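Local coordinates for protein mRNA transport regulator MTR2 (Candida albicans, PDB 1Q42) that affects mRNA transport from the nucleus to the cytoplasm, interacts with MEX67 and adopts an NTF2-like fold, at residues Thr26-Ala38 with Leu170-Ile183. Numbering follows the deposited sequence.
Sequences TQQLEPFLKRFLA and LVVDENVMQDGEII
This buried helix-to-loop contact of the NTF2-like fold, centred on F32 and V176, forms where helix 29-40 lies against the inner face of the curved sheet and the loop joining neighbouring strands 164-173 and 183-192 closes over its flank. F32 CG lies anti to the backbone N (chi1 160°), which sends the ring off the helix into a pocket of aliphatic side chains. V176 CG2 sits over one face, 3.4 Å from the F32 ring centroid, a close CH-pi contact. I183 meets the ring edge, while L170, V172 and I182 close in on its far end, I182 CD1 3.7 Å from F32 CE1. One turn on, F36 CD1 touches I183 CD1 at 3.7 Å. L29 and L33 pack on Y108 of strand 101-113, and L33 CD2 also touches L170 CD1. Towards solvent, M177 folds back so that its SD lies 3.6 Å from Q28 CB and its methyl between Q28 O and the edge of the R35 guanidinium, with P31 CB beside it. R35, bent at chi3 (-76°), reaches the loop with both terminal nitrogens: NH1 makes a salt bridge to D179 OD1 (3.3 Å), and NH2 donates at 3.0 Å to a lone pair of V176 O, which lies in the guanidinium plane.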
ATOM      1  N   THR A  26      16.216 -11.437  -7.046  1.00 68.45           N
ATOM      2  CA  THR A  26      15.599 -10.604  -6.012  1.00 66.53           C
ATOM      3  C   THR A  26      16.502  -9.430  -5.599  1.00 65.23           C
ATOM      4  O   THR A  26      16.415  -8.940  -4.468  1.00 65.02           O
ATOM      5  CB  THR A  26      15.230 -11.473  -4.772  1.00 66.01           C
ATOM      6  OG1 THR A  26      16.416 -11.996  -4.157  1.00 67.04           O
ATOM      7  CG2 THR A  26      14.439 -12.722  -5.180  1.00 65.79           C
ATOM      8  N   GLN A  27      17.357  -8.979  -6.517  1.00 63.87           N
ATOM      9  CA  GLN A  27      18.216  -7.815  -6.281  1.00 62.51           C
ATOM     10  C   GLN A  27      17.453  -6.509  -6.546  1.00 60.14           C
ATOM     11  O   GLN A  27      17.842  -5.440  -6.066  1.00 60.28           O
ATOM     12  CB  GLN A  27      19.473  -7.895  -7.159  1.00 63.81           C
ATOM     13  CG  GLN A  27      20.663  -7.085  -6.644  1.00 65.18           C
ATOM     14  CD  GLN A  27      21.208  -7.603  -5.318  1.00 65.94           C
ATOM     15  OE1 GLN A  27      22.089  -8.462  -5.295  1.00 66.82           O
ATOM     16  NE2 GLN A  27      20.684  -7.077  -4.214  1.00 65.60           N
ATOM     17  N   GLN A  28      16.366  -6.607  -7.305  1.00 56.86           N
ATOM     18  CA  GLN A  28      15.482  -5.467  -7.564  1.00 54.39           C
ATOM     19  C   GLN A  28      14.281  -5.504  -6.610  1.00 50.50           C
ATOM     20  O   GLN A  28      13.464  -4.578  -6.590  1.00 49.85           O
ATOM     21  CB  GLN A  28      14.992  -5.434  -9.027  1.00 55.03           C
ATOM     22  CG  GLN A  28      15.713  -6.361 -10.028  1.00 56.89           C
ATOM     23  CD  GLN A  28      15.035  -7.723 -10.199  1.00 57.72           C
ATOM     24  OE1 GLN A  28      15.260  -8.410 -11.198  1.00 58.31           O
ATOM     25  NE2 GLN A  28      14.213  -8.113  -9.225  1.00 57.78           N
ATOM     26  N   LEU A  29      14.195  -6.558  -5.804  1.00 46.70           N
ATOM     27  CA  LEU A  29      13.018  -6.801  -4.977  1.00 43.43           C
ATOM     28  C   LEU A  29      12.894  -5.826  -3.804  1.00 40.52           C
ATOM     29  O   LEU A  29      11.819  -5.278  -3.573  1.00 38.98           O
ATOM     30  CB  LEU A  29      13.004  -8.247  -4.459  1.00 43.25           C
ATOM     31  CG  LEU A  29      11.722  -9.053  -4.673  1.00 43.08           C
ATOM     32  CD1 LEU A  29      11.741 -10.305  -3.793  1.00 43.24           C
ATOM     33  CD2 LEU A  29      10.489  -8.219  -4.395  1.00 42.82           C
ATOM     34  N   GLU A  30      13.979  -5.602  -3.068  1.00 38.03           N
ATOM     35  CA  GLU A  30      13.903  -4.741  -1.884  1.00 36.26           C
ATOM     36  C   GLU A  30      13.523  -3.281  -2.194  1.00 34.59           C
ATOM     37  O   GLU A  30      12.672  -2.719  -1.513  1.00 33.01           O
ATOM     38  CB  GLU A  30      15.179  -4.804  -1.047  1.00 37.09           C
ATOM     39  CG  GLU A  30      15.082  -4.033   0.265  1.00 38.21           C
ATOM     40  CD  GLU A  30      16.137  -4.433   1.285  1.00 41.79           C
ATOM     41  OE1 GLU A  30      16.692  -5.553   1.187  1.00 43.65           O
ATOM     42  OE2 GLU A  30      16.412  -3.621   2.198  1.00 43.97           O
ATOM     43  N   PRO A  31      14.152  -2.652  -3.189  1.00 33.24           N
ATOM     44  CA  PRO A  31      13.728  -1.309  -3.607  1.00 32.18           C
ATOM     45  C   PRO A  31      12.269  -1.249  -4.055  1.00 29.83           C
ATOM     46  O   PRO A  31      11.604  -0.267  -3.733  1.00 29.40           O
ATOM     47  CB  PRO A  31      14.671  -0.964  -4.774  1.00 33.14           C
ATOM     48  CG  PRO A  31      15.747  -1.972  -4.761  1.00 34.22           C
ATOM     49  CD  PRO A  31      15.299  -3.143  -3.974  1.00 33.97           C
ATOM     50  N   PHE A  32      11.781  -2.272  -4.765  1.00 27.89           N
ATOM     51  CA  PHE A  32      10.377  -2.311  -5.186  1.00 26.48           C
ATOM     52  C   PHE A  32       9.434  -2.313  -3.989  1.00 24.73           C
ATOM     53  O   PHE A  32       8.461  -1.567  -3.975  1.00 24.09           O
ATOM     54  CB  PHE A  32      10.082  -3.532  -6.061  1.00 26.18           C
ATOM     55  CG  PHE A  32       8.614  -3.890  -6.123  1.00 26.91           C
ATOM     56  CD1 PHE A  32       7.707  -3.044  -6.754  1.00 28.95           C
ATOM     57  CD2 PHE A  32       8.144  -5.067  -5.555  1.00 28.03           C
ATOM     58  CE1 PHE A  32       6.343  -3.368  -6.817  1.00 29.79           C
ATOM     59  CE2 PHE A  32       6.784  -5.392  -5.619  1.00 27.37           C
ATOM     60  CZ  PHE A  32       5.892  -4.535  -6.248  1.00 27.92           C
ATOM     61  N   LEU A  33       9.728  -3.142  -2.994  1.00 23.61           N
ATOM     62  CA  LEU A  33       8.881  -3.218  -1.791  1.00 23.17           C
ATOM     63  C   LEU A  33       8.879  -1.909  -1.024  1.00 23.28           C
ATOM     64  O   LEU A  33       7.840  -1.480  -0.523  1.00 21.99           O
ATOM     65  CB  LEU A  33       9.313  -4.366  -0.873  1.00 22.60           C
ATOM     66  CG  LEU A  33       9.140  -5.771  -1.438  1.00 22.73           C
ATOM     67  CD1 LEU A  33       9.642  -6.820  -0.441  1.00 21.76           C
ATOM     68  CD2 LEU A  33       7.681  -6.068  -1.832  1.00 22.16           C
ATOM     69  N   LYS A  34      10.039  -1.271  -0.933  1.00 24.06           N
ATOM     70  CA  LYS A  34      10.139   0.006  -0.236  1.00 25.22           C
ATOM     71  C   LYS A  34       9.341   1.096  -0.948  1.00 25.01           C
ATOM     72  O   LYS A  34       8.679   1.904  -0.297  1.00 25.20           O
ATOM     73  CB  LYS A  34      11.601   0.388  -0.025  1.00 26.23           C
ATOM     74  CG  LYS A  34      12.245  -0.498   1.020  1.00 28.54           C
ATOM     75  CD  LYS A  34      13.729  -0.251   1.178  1.00 33.00           C
ATOM     76  CE  LYS A  34      14.189  -0.720   2.552  1.00 35.45           C
ATOM     77  NZ  LYS A  34      15.661  -0.862   2.643  1.00 38.35           N
ATOM     78  N   ARG A  35       9.353   1.080  -2.273  1.00 25.66           N
ATOM     79  CA  ARG A  35       8.559   2.017  -3.061  1.00 25.96           C
ATOM     80  C   ARG A  35       7.051   1.787  -2.871  1.00 23.97           C
ATOM     81  O   ARG A  35       6.278   2.733  -2.732  1.00 23.90           O
ATOM     82  CB  ARG A  35       8.898   1.902  -4.545  1.00 27.63           C
ATOM     83  CG  ARG A  35      10.124   2.658  -4.957  1.00 31.15           C
ATOM     84  CD  ARG A  35      10.276   2.756  -6.461  1.00 35.26           C
ATOM     85  NE  ARG A  35      10.737   1.495  -7.037  1.00 38.33           N
ATOM     86  CZ  ARG A  35      10.036   0.697  -7.840  1.00 40.94           C
ATOM     87  NH1 ARG A  35       8.781   0.982  -8.196  1.00 42.68           N
ATOM     88  NH2 ARG A  35      10.602  -0.418  -8.289  1.00 41.89           N
ATOM     89  N   PHE A  36       6.647   0.524  -2.873  1.00 22.66           N
ATOM     90  CA  PHE A  36       5.250   0.151  -2.620  1.00 21.09           C
ATOM     91  C   PHE A  36       4.787   0.661  -1.248  1.00 19.53           C
ATOM     92  O   PHE A  36       3.776   1.344  -1.128  1.00 18.26           O
ATOM     93  CB  PHE A  36       5.096  -1.361  -2.733  1.00 20.86           C
ATOM     94  CG  PHE A  36       3.774  -1.860  -2.279  1.00 22.15           C
ATOM     95  CD1 PHE A  36       2.637  -1.624  -3.034  1.00 25.95           C
ATOM     96  CD2 PHE A  36       3.655  -2.527  -1.077  1.00 24.23           C
ATOM     97  CE1 PHE A  36       1.408  -2.074  -2.598  1.00 24.57           C
ATOM     98  CE2 PHE A  36       2.420  -2.980  -0.641  1.00 25.69           C
ATOM     99  CZ  PHE A  36       1.308  -2.749  -1.401  1.00 25.60           C
ATOM    100  N   LEU A  37       5.574   0.396  -0.212  1.00 19.67           N
ATOM    101  CA  LEU A  37       5.244   0.884   1.126  1.00 19.57           C
ATOM    102  C   LEU A  37       5.245   2.408   1.223  1.00 20.48           C
ATOM    103  O   LEU A  37       4.396   2.985   1.893  1.00 19.88           O
ATOM    104  CB  LEU A  37       6.204   0.283   2.165  1.00 19.41           C
ATOM    105  CG  LEU A  37       6.075  -1.239   2.320  1.00 19.63           C
ATOM    106  CD1 LEU A  37       7.115  -1.805   3.280  1.00 20.71           C
ATOM    107  CD2 LEU A  37       4.654  -1.659   2.743  1.00 19.47           C
ATOM    108  N   ALA A  38       6.196   3.072   0.571  1.00 21.57           N
ATOM    109  CA  ALA A  38       6.212   4.550   0.556  1.00 22.94           C
ATOM    110  C   ALA A  38       4.927   5.139  -0.021  1.00 22.40           C
ATOM    111  O   ALA A  38       4.430   6.181   0.445  1.00 22.90           O
ATOM    112  CB  ALA A  38       7.459   5.087  -0.205  1.00 23.77           C
ATOM    113  N   LEU A 170       2.090 -10.582  -2.346  1.00 17.66           N
ATOM    114  CA  LEU A 170       1.870  -9.961  -3.650  1.00 17.98           C
ATOM    115  C   LEU A 170       2.158 -10.983  -4.754  1.00 18.86           C
ATOM    116  O   LEU A 170       3.050 -11.821  -4.608  1.00 19.86           O
ATOM    117  CB  LEU A 170       2.847  -8.791  -3.835  1.00 18.05           C
ATOM    118  CG  LEU A 170       2.827  -7.598  -2.875  1.00 17.70           C
ATOM    119  CD1 LEU A 170       3.865  -6.535  -3.349  1.00 18.58           C
ATOM    120  CD2 LEU A 170       1.474  -6.993  -2.700  1.00 18.39           C
ATOM    121  N   VAL A 171       1.407 -10.927  -5.840  1.00 19.34           N
ATOM    122  CA  VAL A 171       1.793 -11.573  -7.084  1.00 19.85           C
ATOM    123  C   VAL A 171       1.998 -10.426  -8.081  1.00 20.81           C
ATOM    124  O   VAL A 171       1.077  -9.649  -8.331  1.00 20.28           O
ATOM    125  CB  VAL A 171       0.739 -12.564  -7.576  1.00 20.46           C
ATOM    126  CG1 VAL A 171       1.233 -13.263  -8.839  1.00 21.53           C
ATOM    127  CG2 VAL A 171       0.414 -13.592  -6.486  1.00 19.83           C
ATOM    128  N   VAL A 172       3.214 -10.301  -8.607  1.00 21.96           N
ATOM    129  CA  VAL A 172       3.638  -9.121  -9.354  1.00 23.51           C
ATOM    130  C   VAL A 172       4.249  -9.527 -10.680  1.00 25.34           C
ATOM    131  O   VAL A 172       4.920 -10.541 -10.759  1.00 25.19           O
ATOM    132  CB  VAL A 172       4.713  -8.312  -8.564  1.00 23.71           C
ATOM    133  CG1 VAL A 172       4.957  -6.953  -9.219  1.00 24.43           C
ATOM    134  CG2 VAL A 172       4.311  -8.140  -7.104  1.00 24.13           C
ATOM    135  N   ASP A 173       4.026  -8.734 -11.722  1.00 27.23           N
ATOM    136  CA  ASP A 173       4.666  -8.979 -13.018  1.00 30.36           C
ATOM    137  C   ASP A 173       6.187  -8.922 -12.866  1.00 32.93           C
ATOM    138  O   ASP A 173       6.699  -8.153 -12.055  1.00 32.47           O
ATOM    139  CB  ASP A 173       4.220  -7.925 -14.046  1.00 30.52           C
ATOM    140  CG  ASP A 173       2.820  -8.170 -14.588  1.00 30.06           C
ATOM    141  OD1 ASP A 173       2.179  -9.175 -14.220  1.00 29.58           O
ATOM    142  OD2 ASP A 173       2.277  -7.390 -15.404  1.00 29.74           O
ATOM    143  N   GLU A 174       6.891  -9.714 -13.678  1.00 37.07           N
ATOM    144  CA  GLU A 174       8.357  -9.867 -13.621  1.00 40.44           C
ATOM    145  C   GLU A 174       9.165  -8.568 -13.542  1.00 42.71           C
ATOM    146  O   GLU A 174      10.115  -8.461 -12.756  1.00 43.04           O
ATOM    147  CB  GLU A 174       8.840 -10.608 -14.872  1.00 41.85           C
ATOM    148  CG  GLU A 174       8.956 -12.111 -14.721  1.00 43.85           C
ATOM    149  CD  GLU A 174       9.406 -12.771 -16.010  1.00 46.07           C
ATOM    150  OE1 GLU A 174       9.329 -12.109 -17.074  1.00 48.15           O
ATOM    151  OE2 GLU A 174       9.839 -13.945 -15.960  1.00 49.15           O
ATOM    152  N   ASN A 175       8.817  -7.609 -14.392  1.00 45.44           N
ATOM    153  CA  ASN A 175       9.590  -6.376 -14.518  1.00 47.74           C
ATOM    154  C   ASN A 175       9.202  -5.391 -13.430  1.00 48.15           C
ATOM    155  O   ASN A 175       8.319  -4.551 -13.610  1.00 48.17           O
ATOM    156  CB  ASN A 175       9.421  -5.778 -15.914  1.00 48.88           C
ATOM    157  CG  ASN A 175      10.023  -6.662 -16.996  1.00 51.48           C
ATOM    158  OD1 ASN A 175       9.414  -6.887 -18.046  1.00 54.42           O
ATOM    159  ND2 ASN A 175      11.222  -7.176 -16.738  1.00 53.19           N
ATOM    160  N   VAL A 176       9.895  -5.513 -12.301  1.00 49.15           N
ATOM    161  CA  VAL A 176       9.501  -4.873 -11.053  1.00 49.71           C
ATOM    162  C   VAL A 176      10.139  -3.493 -10.856  1.00 51.09           C
ATOM    163  O   VAL A 176       9.786  -2.774  -9.917  1.00 51.09           O
ATOM    164  CB  VAL A 176       9.819  -5.814  -9.853  1.00 49.39           C
ATOM    165  CG1 VAL A 176      11.218  -5.554  -9.263  1.00 49.73           C
ATOM    166  CG2 VAL A 176       8.746  -5.696  -8.799  1.00 49.04           C
ATOM    167  N   MET A 177      11.068  -3.129 -11.738  1.00 52.88           N
ATOM    168  CA  MET A 177      11.708  -1.815 -11.713  1.00 54.21           C
ATOM    169  C   MET A 177      11.037  -0.937 -12.784  1.00 54.59           C
ATOM    170  O   MET A 177      11.707  -0.302 -13.605  1.00 56.02           O
ATOM    171  CB  MET A 177      13.229  -1.965 -11.950  1.00 55.52           C
ATOM    172  CG  MET A 177      14.118  -1.060 -11.077  1.00 57.22           C
ATOM    173  SD  MET A 177      15.025  -1.938  -9.755  1.00 60.02           S
ATOM    174  CE  MET A 177      13.787  -1.970  -8.428  1.00 57.87           C
ATOM    175  N   GLN A 178       9.704  -0.907 -12.759  1.00 53.68           N
ATOM    176  CA  GLN A 178       8.917  -0.271 -13.817  1.00 53.83           C
ATOM    177  C   GLN A 178       8.060   0.900 -13.340  1.00 52.70           C
ATOM    178  O   GLN A 178       7.834   1.843 -14.099  1.00 53.44           O
ATOM    179  CB  GLN A 178       8.027  -1.309 -14.504  1.00 53.83           C
ATOM    180  CG  GLN A 178       8.724  -2.054 -15.629  1.00 55.76           C
ATOM    181  CD  GLN A 178       7.750  -2.738 -16.567  1.00 57.25           C
ATOM    182  OE1 GLN A 178       7.749  -2.467 -17.768  1.00 59.48           O
ATOM    183  NE2 GLN A 178       6.917  -3.622 -16.025  1.00 56.57           N
ATOM    184  N   ASP A 179       7.563   0.824 -12.105  1.00 50.64           N
ATOM    185  CA  ASP A 179       6.787   1.906 -11.484  1.00 49.32           C
ATOM    186  C   ASP A 179       5.339   2.054 -11.995  1.00 47.14           C
ATOM    187  O   ASP A 179       4.599   2.906 -11.495  1.00 47.32           O
ATOM    188  CB  ASP A 179       7.537   3.254 -11.577  1.00 50.42           C
ATOM    189  CG  ASP A 179       8.176   3.659 -10.260  1.00 51.89           C
ATOM    190  OD1 ASP A 179       7.431   3.808  -9.265  1.00 53.85           O
ATOM    191  OD2 ASP A 179       9.410   3.849 -10.125  1.00 54.70           O
ATOM    192  N   GLY A 180       4.930   1.222 -12.955  1.00 44.63           N
ATOM    193  CA  GLY A 180       3.570   1.246 -13.473  1.00 42.39           C
ATOM    194  C   GLY A 180       2.674   0.253 -12.743  1.00 39.35           C
ATOM    195  O   GLY A 180       2.978  -0.178 -11.625  1.00 38.93           O
ATOM    196  N   GLU A 181       1.573  -0.117 -13.382  1.00 36.77           N
ATOM    197  CA  GLU A 181       0.627  -1.072 -12.810  1.00 34.17           C
ATOM    198  C   GLU A 181       1.105  -2.516 -13.054  1.00 32.05           C
ATOM    199  O   GLU A 181       0.896  -3.090 -14.131  1.00 31.49           O
ATOM    200  CB  GLU A 181      -0.778  -0.815 -13.369  1.00 34.54           C
ATOM    201  CG  GLU A 181      -1.281   0.595 -13.045  1.00 35.94           C
ATOM    202  CD  GLU A 181      -2.708   0.865 -13.498  1.00 38.41           C
ATOM    203  OE1 GLU A 181      -3.509   1.403 -12.692  1.00 39.85           O
ATOM    204  OE2 GLU A 181      -3.030   0.559 -14.662  1.00 39.35           O
ATOM    205  N   ILE A 182       1.738  -3.090 -12.028  1.00 28.81           N
ATOM    206  CA  ILE A 182       2.362  -4.405 -12.112  1.00 26.88           C
ATOM    207  C   ILE A 182       1.876  -5.434 -11.083  1.00 24.57           C
ATOM    208  O   ILE A 182       2.087  -6.632 -11.266  1.00 24.04           O
ATOM    209  CB  ILE A 182       3.900  -4.278 -12.023  1.00 27.42           C
ATOM    210  CG1 ILE A 182       4.324  -3.538 -10.754  1.00 27.57           C
ATOM    211  CG2 ILE A 182       4.450  -3.588 -13.278  1.00 28.18           C
ATOM    212  CD1 ILE A 182       5.782  -3.596 -10.487  1.00 28.83           C
ATOM    213  N   ILE A 183       1.225  -4.988 -10.016  1.00 21.94           N
ATOM    214  CA  ILE A 183       0.751  -5.922  -8.986  1.00 21.10           C
ATOM    215  C   ILE A 183      -0.594  -6.532  -9.390  1.00 20.65           C
ATOM    216  O   ILE A 183      -1.579  -5.811  -9.549  1.00 20.72           O
ATOM    217  CB  ILE A 183       0.644  -5.224  -7.614  1.00 19.45           C
ATOM    218  CG1 ILE A 183       2.014  -4.666  -7.188  1.00 20.00           C
ATOM    219  CG2 ILE A 183       0.118  -6.222  -6.567  1.00 20.10           C
ATOM    220  CD1 ILE A 183       2.001  -3.755  -5.962  1.00 20.56           C
TER